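Local coordinates for protein putative ATP binding component of ABC-transporter (Escherichia coli, PDB 2R5O) that probably serves as the ATP-hydrolysing component of an ABC transporter for O-antigen polysaccharide export, its C-terminal domain, the part modelled here, binding the carbohydrate substrate, at residues D85-G90 against F143-G148. Numbering follows the deposited sequence.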
loop_
_atom_site.group_PDB
_atom_site.type_symbol
_atom_site.label_atom_id
_atom_site.label_comp_id
_atom_site.label_asym_id
_atom_site.label_seq_id
_atom_site.Cartn_x
_atom_site.Cartn_y
_atom_site.Cartn_z
ATOM N N ASP A 85 29.977 0.498 -15.283
ATOM C CA ASP A 85 29.275 1.551 -16.037
ATOM C C ASP A 85 27.874 1.894 -15.515
ATOM O O ASP A 85 27.412 3.027 -15.677
ATOM C CB ASP A 85 29.170 1.175 -17.519
ATOM C CG ASP A 85 30.523 1.063 -18.197
ATOM O OD1 ASP A 85 31.474 1.777 -17.800
ATOM O OD2 ASP A 85 30.625 0.261 -19.153
ATOM N N CYS A 86 27.188 0.921 -14.905
ATOM C CA CYS A 86 25.797 1.089 -14.510
ATOM C C CYS A 86 25.457 0.265 -13.272
ATOM O O CYS A 86 25.174 -0.929 -13.368
ATOM C CB CYS A 86 24.865 0.718 -15.666
ATOM S SG CYS A 86 23.091 0.955 -15.341
ATOM N N VAL A 87 25.520 0.889 -12.107
ATOM C CA VAL A 87 25.243 0.187 -10.851
ATOM C C VAL A 87 23.813 0.530 -10.439
ATOM O O VAL A 87 23.341 1.655 -10.646
ATOM C CB VAL A 87 26.262 0.473 -9.737
ATOM C CG1 VAL A 87 27.670 0.145 -10.245
ATOM C CG2 VAL A 87 26.232 1.937 -9.267
ATOM N N VAL A 88 23.146 -0.443 -9.834
ATOM C CA VAL A 88 21.725 -0.372 -9.596
ATOM C C VAL A 88 21.451 -0.878 -8.185
ATOM O O VAL A 88 21.358 -2.080 -7.935
ATOM C CB VAL A 88 20.981 -1.244 -10.613
ATOM C CG1 VAL A 88 19.490 -1.210 -10.362
ATOM C CG2 VAL A 88 21.276 -0.754 -12.047
ATOM N N PRO A 89 21.361 0.047 -7.223
ATOM C CA PRO A 89 20.929 -0.307 -5.879
ATOM C C PRO A 89 19.443 -0.594 -5.849
ATOM O O PRO A 89 18.697 -0.043 -6.653
ATOM C CB PRO A 89 21.248 0.931 -5.056
ATOM C CG PRO A 89 21.246 2.028 -6.042
ATOM C CD PRO A 89 21.721 1.469 -7.342
ATOM N N GLY A 90 18.995 -1.393 -4.893
ATOM C CA GLY A 90 17.590 -1.694 -4.767
ATOM C C GLY A 90 17.186 -2.044 -3.364
ATOM O O GLY A 90 18.023 -2.349 -2.512
ATOM N N PHE A 143 18.464 -4.686 1.267
ATOM C CA PHE A 143 19.212 -3.768 0.438
ATOM C C PHE A 143 20.067 -4.604 -0.508
ATOM O O PHE A 143 20.690 -5.582 -0.054
ATOM C CB PHE A 143 20.156 -2.892 1.245
ATOM C CG PHE A 143 19.532 -1.728 1.978
ATOM C CD1 PHE A 143 18.965 -0.693 1.299
ATOM C CD2 PHE A 143 19.609 -1.644 3.353
ATOM C CE1 PHE A 143 18.521 0.420 1.950
ATOM C CE2 PHE A 143 19.122 -0.543 4.031
ATOM C CZ PHE A 143 18.576 0.497 3.318
ATOM N N GLY A 144 20.149 -4.231 -1.777
ATOM C CA GLY A 144 20.980 -4.921 -2.744
ATOM C C GLY A 144 21.699 -3.965 -3.660
ATOM O O GLY A 144 21.254 -2.835 -3.861
ATOM N N ILE A 145 22.820 -4.420 -4.229
ATOM C CA ILE A 145 23.551 -3.684 -5.277
ATOM C C ILE A 145 23.860 -4.673 -6.407
ATOM O O ILE A 145 24.363 -5.772 -6.159
ATOM C CB ILE A 145 24.826 -2.953 -4.711
ATOM C CG1 ILE A 145 25.515 -2.093 -5.768
ATOM C CG2 ILE A 145 25.782 -3.895 -4.092
ATOM C CD1 ILE A 145 24.759 -0.831 -6.116
ATOM N N SER A 146 23.547 -4.260 -7.633
ATOM C CA SER A 146 23.762 -5.026 -8.844
ATOM C C SER A 146 24.365 -4.132 -9.890
ATOM O O SER A 146 24.464 -2.927 -9.693
ATOM C CB SER A 146 22.430 -5.614 -9.320
ATOM O OG SER A 146 21.785 -6.346 -8.276
ATOM N N ALA A 147 24.797 -4.713 -10.997
ATOM C CA ALA A 147 25.366 -3.919 -12.085
ATOM C C ALA A 147 25.014 -4.508 -13.435
ATOM O O ALA A 147 24.961 -5.717 -13.603
ATOM C CB ALA A 147 26.865 -3.828 -11.955
ATOM N N GLY A 148 24.800 -3.631 -14.411
ATOM C CA GLY A 148 24.582 -4.042 -15.798
ATOM C C GLY A 148 23.418 -3.315 -16.448
ATOM O O GLY A 148 23.217 -2.123 -16.213
HETATM O O HOH W 1 20.336 -4.435 -6.835
#
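V88 and S146 face each other as a hydrogen-bonded antiparallel pair, as do G90 and G144, while V87 with A147 and P89 with I145 are non-hydrogen-bonded pairs. V88 N gives a 2.8 Å bond to S146 O; the return bond, S146 N to V88 O, is 3.1 Å, its donor 48° out of the carbonyl plane. V88 O also takes a bond from a water 2.8 Å away that reaches S146 OG, linking this carbonyl to the S146 side chain across the strands. At the C86 end G148 N donates a 2.9 Å hydrogen bond to C86 O, nearly along the C=O axis, where the chain turns a corner at G148. This pairing joins strands 84-95 and 137-147 within one sheet of the immunoglobulin-like sandwich of the Wzt C-terminal domain. V87, P89, I145 and A147 share one face, where strand 71-80 of the other sheet supplies F80 against V87 and M76 against P89. I145 CG1 is anti to the backbone N (chi1 -175°), and chi2 of 73° then brings CD1 to 3.7 Å from P89 N and 4.1 Å from V87 CB. F143 packs on F74 and, in strand 48-57 of that sheet, I50; G90 O sits at its ring edge, near the plane.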